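Local coordinates for uncharacterized protein (Bacteroides ovatus, PDB 3P02), which is of unknown function but joins a probably immunoglobulin-like N-terminal beta domain to a second, largely antiparallel beta domain, at residues K10-F15 with Y143-V148; V57-R62 with L126-D131; S164-T169 with Y289-G294. All coordinates share one frame; numbering follows the deposited sequence.

Contact 1 of 3, residues K10-F15 with Y143-V148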
loop_
_atom_site.group_PDB
_atom_site.type_symbol
_atom_site.label_atom_id
_atom_site.label_comp_id
_atom_site.label_asym_id
_atom_site.label_seq_id
_atom_site.Cartn_x
_atom_site.Cartn_y
_atom_site.Cartn_z
ATOM N N LYS A 10 -30.327 -13.534 8.253
ATOM C CA LYS A 10 -30.480 -12.088 8.077
ATOM C C LYS A 10 -31.077 -11.435 9.368
ATOM O O LYS A 10 -31.895 -10.499 9.305
ATOM C CB LYS A 10 -31.266 -11.730 6.804
ATOM C CG LYS A 10 -30.395 -11.836 5.557
ATOM C CD LYS A 10 -30.785 -10.849 4.476
ATOM C CE LYS A 10 -31.708 -11.445 3.441
ATOM N NZ LYS A 10 -31.567 -10.753 2.136
ATOM N N GLN A 11 -30.622 -11.936 10.530
ATOM C CA GLN A 11 -30.894 -11.428 11.879
ATOM C C GLN A 11 -29.581 -11.539 12.674
ATOM O O GLN A 11 -29.509 -11.165 13.844
ATOM C CB GLN A 11 -32.095 -12.110 12.575
ATOM C CG GLN A 11 -32.071 -13.640 12.659
ATOM C CD GLN A 11 -31.371 -14.232 13.865
ATOM O OE1 GLN A 11 -31.084 -13.563 14.871
ATOM N NE2 GLN A 11 -31.126 -15.535 13.805
ATOM N N LEU A 12 -28.538 -12.039 11.995
ATOM C CA LEU A 12 -27.196 -12.201 12.519
ATOM C C LEU A 12 -26.330 -11.006 12.140
ATOM O O LEU A 12 -26.783 -10.073 11.465
ATOM C CB LEU A 12 -26.576 -13.529 12.062
ATOM C CG LEU A 12 -27.365 -14.810 12.478
ATOM C CD1 LEU A 12 -26.755 -16.051 11.853
ATOM C CD2 LEU A 12 -27.443 -14.965 14.000
ATOM N N ILE A 13 -25.100 -11.016 12.629
ATOM C CA ILE A 13 -24.211 -9.864 12.512
ATOM C C ILE A 13 -23.188 -10.042 11.404
ATOM O O ILE A 13 -22.731 -11.148 11.152
ATOM C CB ILE A 13 -23.583 -9.660 13.897
ATOM C CG1 ILE A 13 -24.723 -9.406 14.941
ATOM C CG2 ILE A 13 -22.553 -8.523 13.911
ATOM C CD1 ILE A 13 -24.374 -9.678 16.258
ATOM N N SER A 14 -22.852 -8.942 10.722
ATOM C CA SER A 14 -21.910 -8.994 9.617
ATOM C C SER A 14 -21.065 -7.743 9.570
ATOM O O SER A 14 -21.337 -6.788 10.309
ATOM C CB SER A 14 -22.674 -9.131 8.306
ATOM O OG SER A 14 -23.513 -8.010 8.100
ATOM N N PHE A 15 -20.089 -7.723 8.652
ATOM C CA PHE A 15 -19.300 -6.528 8.413
ATOM C C PHE A 15 -19.823 -5.791 7.198
ATOM O O PHE A 15 -20.334 -6.417 6.256
ATOM C CB PHE A 15 -17.819 -6.853 8.200
ATOM C CG PHE A 15 -17.096 -7.324 9.423
ATOM C CD1 PHE A 15 -17.030 -6.525 10.568
ATOM C CD2 PHE A 15 -16.479 -8.575 9.445
ATOM C CE1 PHE A 15 -16.336 -6.960 11.703
ATOM C CE2 PHE A 15 -15.746 -8.986 10.565
ATOM C CZ PHE A 15 -15.687 -8.180 11.687
ATOM N N TYR A 143 -23.082 -13.912 3.628
ATOM C CA TYR A 143 -23.538 -13.023 4.689
ATOM C C TYR A 143 -22.459 -12.116 5.252
ATOM O O TYR A 143 -22.691 -11.517 6.298
ATOM C CB TYR A 143 -24.182 -13.838 5.803
ATOM C CG TYR A 143 -25.454 -14.499 5.328
ATOM C CD1 TYR A 143 -26.565 -13.739 4.958
ATOM C CD2 TYR A 143 -25.537 -15.883 5.204
ATOM C CE1 TYR A 143 -27.721 -14.339 4.465
ATOM C CE2 TYR A 143 -26.692 -16.494 4.725
ATOM C CZ TYR A 143 -27.779 -15.718 4.348
ATOM O OH TYR A 143 -28.924 -16.318 3.885
ATOM N N TYR A 144 -21.326 -11.960 4.549
ATOM C CA TYR A 144 -20.251 -11.038 4.908
ATOM C C TYR A 144 -19.814 -11.170 6.374
ATOM O O TYR A 144 -19.600 -10.151 7.046
ATOM C CB TYR A 144 -20.671 -9.573 4.609
ATOM C CG TYR A 144 -21.267 -9.378 3.235
ATOM C CD1 TYR A 144 -20.454 -9.264 2.113
ATOM C CD2 TYR A 144 -22.646 -9.358 3.048
ATOM C CE1 TYR A 144 -21.001 -9.133 0.833
ATOM C CE2 TYR A 144 -23.203 -9.227 1.777
ATOM C CZ TYR A 144 -22.377 -9.092 0.674
ATOM O OH TYR A 144 -22.923 -8.945 -0.584
ATOM N N ARG A 145 -19.587 -12.408 6.849
ATOM C CA ARG A 145 -19.121 -12.584 8.223
ATOM C C ARG A 145 -17.642 -12.224 8.391
ATOM O O ARG A 145 -17.228 -11.965 9.520
ATOM C CB ARG A 145 -19.295 -14.041 8.709
ATOM C CG ARG A 145 -20.687 -14.600 8.643
ATOM C CD ARG A 145 -21.743 -13.778 9.352
ATOM N NE ARG A 145 -22.998 -14.512 9.186
ATOM C CZ ARG A 145 -24.208 -13.973 9.129
ATOM N NH1 ARG A 145 -24.366 -12.658 9.277
ATOM N NH2 ARG A 145 -25.265 -14.735 8.876
ATOM N N THR A 146 -16.873 -12.205 7.298
ATOM C CA THR A 146 -15.422 -12.001 7.300
ATOM C C THR A 146 -15.004 -10.818 6.420
ATOM O O THR A 146 -15.423 -10.707 5.268
ATOM C CB THR A 146 -14.755 -13.324 6.849
ATOM O OG1 THR A 146 -15.115 -14.305 7.824
ATOM C CG2 THR A 146 -13.230 -13.244 6.788
ATOM N N ALA A 147 -14.150 -9.952 6.978
ATOM C CA ALA A 147 -13.547 -8.808 6.288
ATOM C C ALA A 147 -12.034 -9.028 6.196
ATOM O O ALA A 147 -11.432 -9.603 7.123
ATOM C CB ALA A 147 -13.836 -7.524 7.072
ATOM N N VAL A 148 -11.421 -8.636 5.077
ATOM C CA VAL A 148 -9.971 -8.771 4.942
ATOM C C VAL A 148 -9.415 -7.373 4.743
ATOM O O VAL A 148 -9.746 -6.731 3.741
ATOM C CB VAL A 148 -9.539 -9.719 3.813
ATOM C CG1 VAL A 148 -8.006 -9.806 3.776
ATOM C CG2 VAL A 148 -10.153 -11.097 4.004
HETATM O O HOH W 1 -26.599 -11.124 8.529
#

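Contact 2 of 3, residues V57-R62 with L126-D131. With EDO (1,2-ethanediol), chain E.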
loop_
_atom_site.group_PDB
_atom_site.type_symbol
_atom_site.label_atom_id
_atom_site.label_comp_id
_atom_site.label_asym_id
_atom_site.label_seq_id
_atom_site.Cartn_x
_atom_site.Cartn_y
_atom_site.Cartn_z
ATOM N N VAL A 57 -20.897 -9.959 20.853
ATOM C CA VAL A 57 -20.253 -10.270 19.590
ATOM C C VAL A 57 -18.778 -10.545 19.791
ATOM O O VAL A 57 -18.147 -9.860 20.600
ATOM C CB VAL A 57 -20.475 -9.051 18.651
ATOM C CG1 VAL A 57 -20.066 -9.382 17.244
ATOM C CG2 VAL A 57 -21.945 -8.617 18.672
ATOM N N SER A 58 -18.251 -11.564 19.082
ATOM C CA SER A 58 -16.828 -11.888 19.149
ATOM C C SER A 58 -16.173 -11.646 17.801
ATOM O O SER A 58 -16.807 -11.828 16.754
ATOM C CB SER A 58 -16.590 -13.324 19.612
ATOM O OG SER A 58 -16.733 -14.278 18.578
ATOM N N PHE A 59 -14.919 -11.212 17.842
ATOM C CA PHE A 59 -14.121 -10.932 16.646
ATOM C C PHE A 59 -12.853 -11.709 16.752
ATOM O O PHE A 59 -12.208 -11.707 17.807
ATOM C CB PHE A 59 -13.811 -9.436 16.539
ATOM C CG PHE A 59 -15.039 -8.568 16.575
ATOM C CD1 PHE A 59 -15.802 -8.371 15.431
ATOM C CD2 PHE A 59 -15.409 -7.913 17.740
ATOM C CE1 PHE A 59 -16.917 -7.532 15.456
ATOM C CE2 PHE A 59 -16.549 -7.108 17.773
ATOM C CZ PHE A 59 -17.298 -6.925 16.632
ATOM N N SER A 60 -12.466 -12.360 15.676
ATOM C CA SER A 60 -11.248 -13.129 15.741
ATOM C C SER A 60 -10.535 -13.109 14.437
ATOM O O SER A 60 -11.146 -12.950 13.375
ATOM C CB SER A 60 -11.556 -14.576 16.122
ATOM O OG SER A 60 -12.245 -15.240 15.076
ATOM N N LEU A 61 -9.227 -13.339 14.523
ATOM C CA LEU A 61 -8.400 -13.548 13.361
ATOM C C LEU A 61 -8.890 -14.850 12.729
ATOM O O LEU A 61 -9.035 -15.857 13.442
ATOM C CB LEU A 61 -6.948 -13.645 13.831
ATOM C CG LEU A 61 -5.936 -14.071 12.786
ATOM C CD1 LEU A 61 -5.613 -12.914 11.870
ATOM C CD2 LEU A 61 -4.678 -14.584 13.463
ATOM N N ARG A 62 -9.230 -14.826 11.434
ATOM C CA ARG A 62 -9.769 -16.010 10.760
ATOM C C ARG A 62 -8.612 -16.731 10.042
ATOM O O ARG A 62 -8.098 -16.272 9.022
ATOM C CB ARG A 62 -10.918 -15.569 9.846
ATOM C CG ARG A 62 -11.748 -16.699 9.304
ATOM C CD ARG A 62 -12.361 -17.620 10.349
ATOM N NE ARG A 62 -12.637 -18.875 9.643
ATOM C CZ ARG A 62 -13.431 -19.847 10.072
ATOM N NH1 ARG A 62 -14.114 -19.710 11.215
ATOM N NH2 ARG A 62 -13.577 -20.958 9.351
ATOM N N LEU A 126 -10.578 -11.003 9.377
ATOM C CA LEU A 126 -11.333 -10.982 10.630
ATOM C C LEU A 126 -12.710 -11.510 10.465
ATOM O O LEU A 126 -13.374 -11.108 9.514
ATOM C CB LEU A 126 -11.475 -9.520 11.130
ATOM C CG LEU A 126 -10.210 -8.729 11.283
ATOM C CD1 LEU A 126 -10.536 -7.292 11.618
ATOM C CD2 LEU A 126 -9.357 -9.320 12.375
ATOM N N LYS A 127 -13.186 -12.308 11.416
ATOM C CA LYS A 127 -14.558 -12.788 11.325
ATOM C C LYS A 127 -15.331 -12.369 12.563
ATOM O O LYS A 127 -14.781 -12.365 13.656
ATOM C CB LYS A 127 -14.592 -14.330 11.177
ATOM C CG LYS A 127 -16.018 -14.887 11.026
ATOM C CD LYS A 127 -16.058 -16.369 10.703
ATOM C CE LYS A 127 -17.483 -16.810 10.497
ATOM N NZ LYS A 127 -17.584 -18.289 10.281
ATOM N N VAL A 128 -16.605 -12.057 12.380
ATOM C CA VAL A 128 -17.520 -11.711 13.458
ATOM C C VAL A 128 -18.436 -12.924 13.696
ATOM O O VAL A 128 -18.889 -13.550 12.725
ATOM C CB VAL A 128 -18.298 -10.371 13.200
ATOM C CG1 VAL A 128 -19.113 -10.397 11.907
ATOM C CG2 VAL A 128 -19.181 -10.011 14.396
ATOM N N CYS A 129 -18.699 -13.252 14.995
ATOM C CA CYS A 129 -19.494 -14.401 15.437
ATOM C C CYS A 129 -20.265 -14.039 16.706
ATOM O O CYS A 129 -19.973 -13.029 17.328
ATOM C CB CYS A 129 -18.544 -15.572 15.692
ATOM S SG CYS A 129 -19.333 -17.197 15.718
ATOM N N GLU A 130 -21.174 -14.894 17.121
ATOM C CA GLU A 130 -21.903 -14.854 18.376
ATOM C C GLU A 130 -21.741 -16.238 18.938
ATOM O O GLU A 130 -21.982 -17.204 18.201
ATOM C CB GLU A 130 -23.375 -14.483 18.211
ATOM C CG GLU A 130 -23.603 -13.031 17.889
ATOM C CD GLU A 130 -25.077 -12.755 17.749
ATOM O OE1 GLU A 130 -25.650 -13.057 16.677
ATOM O OE2 GLU A 130 -25.676 -12.306 18.751
ATOM N N ASP A 131 -21.074 -16.344 20.101
ATOM C CA ASP A 131 -20.749 -17.626 20.726
ATOM C C ASP A 131 -21.939 -18.164 21.513
ATOM O O ASP A 131 -22.695 -18.976 20.981
ATOM C CB ASP A 131 -19.500 -17.501 21.622
ATOM C CG ASP A 131 -18.179 -17.307 20.881
ATOM O OD1 ASP A 131 -18.138 -17.553 19.650
ATOM O OD2 ASP A 131 -17.181 -16.937 21.536
HETATM C C1 EDO E . -16.778 -19.380 13.278
HETATM O O1 EDO E . -17.826 -20.058 12.583
HETATM C C2 EDO E . -16.598 -19.937 14.681
HETATM O O2 EDO E . -15.612 -19.150 15.358
HETATM O O HOH W 2 -15.152 -14.524 15.587
#

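Contact 3 of 3, residues S164-T169 with Y289-G294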
loop_
_atom_site.group_PDB
_atom_site.type_symbol
_atom_site.label_atom_id
_atom_site.label_comp_id
_atom_site.label_asym_id
_atom_site.label_seq_id
_atom_site.Cartn_x
_atom_site.Cartn_y
_atom_site.Cartn_z
ATOM N N SER A 164 7.756 7.324 -17.124
ATOM C CA SER A 164 8.176 7.337 -18.543
ATOM C C SER A 164 9.478 8.105 -18.822
ATOM O O SER A 164 10.071 7.908 -19.882
ATOM C CB SER A 164 7.070 7.879 -19.438
ATOM O OG SER A 164 5.932 7.030 -19.368
ATOM N N SER A 165 9.899 9.002 -17.914
ATOM C CA SER A 165 11.148 9.736 -18.113
ATOM C C SER A 165 12.329 9.063 -17.388
ATOM O O SER A 165 13.402 9.649 -17.340
ATOM C CB SER A 165 11.000 11.185 -17.643
ATOM O OG SER A 165 10.275 11.922 -18.613
ATOM N N LEU A 166 12.126 7.870 -16.785
ATOM C CA LEU A 166 13.227 7.121 -16.165
ATOM C C LEU A 166 13.578 5.993 -17.137
ATOM O O LEU A 166 12.924 4.941 -17.171
ATOM C CB LEU A 166 12.910 6.610 -14.744
ATOM C CG LEU A 166 14.108 5.974 -14.040
ATOM C CD1 LEU A 166 15.308 6.968 -13.896
ATOM C CD2 LEU A 166 13.706 5.466 -12.651
ATOM N N LEU A 167 14.569 6.271 -18.013
ATOM C CA LEU A 167 14.857 5.387 -19.138
ATOM C C LEU A 167 15.870 4.309 -18.810
ATOM O O LEU A 167 16.967 4.588 -18.311
ATOM C CB LEU A 167 15.343 6.234 -20.331
ATOM C CG LEU A 167 14.399 7.423 -20.716
ATOM C CD1 LEU A 167 15.036 8.260 -21.835
ATOM C CD2 LEU A 167 13.034 6.917 -21.202
ATOM N N GLY A 168 15.478 3.081 -19.129
ATOM C CA GLY A 168 16.325 1.917 -18.959
ATOM C C GLY A 168 17.083 1.659 -20.245
ATOM O O GLY A 168 16.477 1.517 -21.303
ATOM N N THR A 169 18.402 1.562 -20.166
ATOM C CA THR A 169 19.257 1.265 -21.330
ATOM C C THR A 169 20.329 0.268 -20.928
ATOM O O THR A 169 20.452 -0.057 -19.759
ATOM C CB THR A 169 19.966 2.577 -21.809
ATOM O OG1 THR A 169 20.889 3.002 -20.797
ATOM C CG2 THR A 169 19.010 3.692 -22.206
ATOM N N TYR A 289 22.612 -3.035 -17.026
ATOM C CA TYR A 289 21.729 -1.954 -17.386
ATOM C C TYR A 289 22.083 -0.631 -16.714
ATOM O O TYR A 289 22.937 -0.563 -15.837
ATOM C CB TYR A 289 20.303 -2.322 -16.938
ATOM C CG TYR A 289 19.603 -3.377 -17.767
ATOM C CD1 TYR A 289 19.367 -3.177 -19.127
ATOM C CD2 TYR A 289 18.996 -4.472 -17.158
ATOM C CE1 TYR A 289 18.608 -4.079 -19.877
ATOM C CE2 TYR A 289 18.252 -5.398 -17.902
ATOM C CZ TYR A 289 18.020 -5.170 -19.252
ATOM O OH TYR A 289 17.345 -6.107 -20.011
ATOM N N ASN A 290 21.328 0.391 -17.083
ATOM C CA ASN A 290 21.400 1.728 -16.509
ATOM C C ASN A 290 20.011 2.336 -16.516
ATOM O O ASN A 290 19.255 2.113 -17.467
ATOM C CB ASN A 290 22.364 2.616 -17.326
ATOM C CG ASN A 290 22.352 4.073 -16.858
ATOM O OD1 ASN A 290 21.524 4.894 -17.294
ATOM N ND2 ASN A 290 23.306 4.443 -16.019
HETATM N N MSE A 291 19.672 3.083 -15.478
HETATM C CA MSE A 291 18.418 3.856 -15.469
HETATM C C MSE A 291 18.797 5.305 -15.298
HETATM O O MSE A 291 19.553 5.619 -14.382
HETATM C CB MSE A 291 17.457 3.394 -14.354
HETATM C CG MSE A 291 17.070 1.925 -14.574
HETATM SE SE MSE A 291 15.580 1.400 -13.504
HETATM C CE MSE A 291 14.186 2.183 -14.499
ATOM N N LYS A 292 18.311 6.168 -16.189
ATOM C CA LYS A 292 18.651 7.598 -16.134
ATOM C C LYS A 292 17.455 8.461 -16.406
ATOM O O LYS A 292 16.704 8.231 -17.354
ATOM C CB LYS A 292 19.756 7.910 -17.179
ATOM C CG LYS A 292 20.222 9.372 -17.208
ATOM C CD LYS A 292 21.431 9.554 -18.138
ATOM C CE LYS A 292 21.944 10.992 -18.133
ATOM N NZ LYS A 292 22.491 11.416 -16.789
ATOM N N GLY A 293 17.338 9.522 -15.651
ATOM C CA GLY A 293 16.229 10.442 -15.890
ATOM C C GLY A 293 15.614 10.924 -14.603
ATOM O O GLY A 293 16.323 11.253 -13.649
ATOM N N GLY A 294 14.294 10.963 -14.594
ATOM C CA GLY A 294 13.569 11.439 -13.441
ATOM C C GLY A 294 12.208 10.818 -13.289
ATOM O O GLY A 294 11.806 9.942 -14.069
HETATM O O HOH W 3 9.325 9.686 -15.139
HETATM O O HOH W 4 19.582 4.863 -19.184
#

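Contact 1 of 3, residues K10-F15 with Y143-V148
R145 turns back to I13 and L12: CG lies beside the backbone N (chi1 -57°) and the chain bends at chi2 (-54°), which puts CD 3.3 Å from I13 O; the end of a side chain that sets out away from 10-15 thus comes back to it. R145 NH1 hydrogen-bonds the same oxygen at 2.9 Å. That bond is bent, the donor standing well above the carbonyl plane and I13 O tilted from the guanidinium plane. The flat group is sandwiched. Y143 CB sits 3.3 Å above the plane, over its centre, while L12 CB covers the other face, 3.8 Å from R145 CZ. At the guanidinium edge, in plane, a water accepts from R145 NH1 at 2.8 Å and gives a weak bond to L12 O. These contacts together hold the group's rotation.

Further on, F15 N donates to Y144 O at 3.0 Å, almost perfectly straight at 178°. The F15 ring leans on the start of strand 146-154, with CD2 3.5 Å from R145 O and 3.7 Å from A147 CB.

R145 NH2 bonds F9 O and Y143 OH bonds D6 OD1, tying the turn into strand 146-154 to the short helix 6-9. On its far side, strand 13-15 pairs with strand 36-45 through S14 and L44, and I13 and F15 also touch strand 55-61.

Contact 2 of 3, residues V57-R62 with L126-D131
R62 and K127 run side by side and point the same way, their aliphatic parts lying flank to flank with R62 CD 3.9 Å from K127 CD. K127 has CG anti to the backbone N (chi1 -178°) and is extended beyond it, a course that keeps it alongside R62. The parallel course also brings two like charges together, R62 NH1 and K127 NZ standing 3.9 Å apart. The repulsion is probably eased by other partners: R62 NE forms a salt bridge with D64, and K127 NZ donates to Y136 O, with a weak bond at 2.9 Å to O1 of an ethanediol probably left from crystallisation. An alanine here, keeping only CB beside R62, would probably leave Y136 O without its lysine donor and open a gap where K127 CD flanks R62 CD.

On the opposite sheet face F59 and V128 also lie side by side, F59 CE1 meeting V128 CG2 at 3.5 Å. The two strands exchange paired backbone bonds at S58 with C129 and at S60 with K127. K127 O takes a second donor, a water at 2.9 Å, and that water is also hydrogen-bonded to S60 OG.

F59, V128 and L126 face inward, against strands 13-15 and 104-112 of the other sheet, whereas S60 and K127 face outward. Two sheets packed face to face in this way form a beta sandwich, consistent with the immunoglobulin-like E-set relationship of this region.

Contact 3 of 3, residues S164-T169 with Y289-G294
T169 with N290 and L167 with K292 are the hydrogen-bonded pairs of an antiparallel strand pairing within the long antiparallel sheet of the second domain. Each pair exchanges two backbone bonds. T169 O, which accepts from N290 N, also meets the edge of the Y289 ring, lying in the ring plane 3.4 Å from Y289 CD1. Past L167 and K292 the pairing ends in a single bond, G294 N to S165 O at 3.2 Å. Here the chain turns a corner at G293, whose backbone angles call for glycine; any CB would clash with S165 O, which already lies 3.3 Å from G293 CA.

Apolar packing is carried by L166 and M291, a selenomethionine. Their side chains cross at about a right angle, L166 CD2 and CG each 3.8 Å from M291 CE. M291 also packs on F274 and F276 of strand 262-278.

Polar side chains gather on the face of T169, N290 and K292: N290 ND2 bonds D275 and D273, and K292 NZ pairs with D273. T169 OG1 bonds E173 O and also a water, which donates to L167 O and, at 2.7 Å, to N290 OD1, with more acceptors around it than it has protons.

Overall arrangement
Contacts 1 and 2 belong to one domain, their centres 10 Å apart, with contact 2 nested along the chain inside the loop closed by contact 1. They share the seam between strands 122-130 and 146-154, where R145 O and V128 N at 2.9 Å, and A147 O and L126 N at 2.8 Å, make probable hydrogen bonds. F15 CE2 also packs on L126 O. Contact 3 lies across the chain's centre in the second domain, its nearest atoms about 31 Å from contact 1 and about 36 Å from contact 2. No active site is known; ethanediol molecules lie at contact 2 and about 4 Å from the Y289 side chain of contact 3.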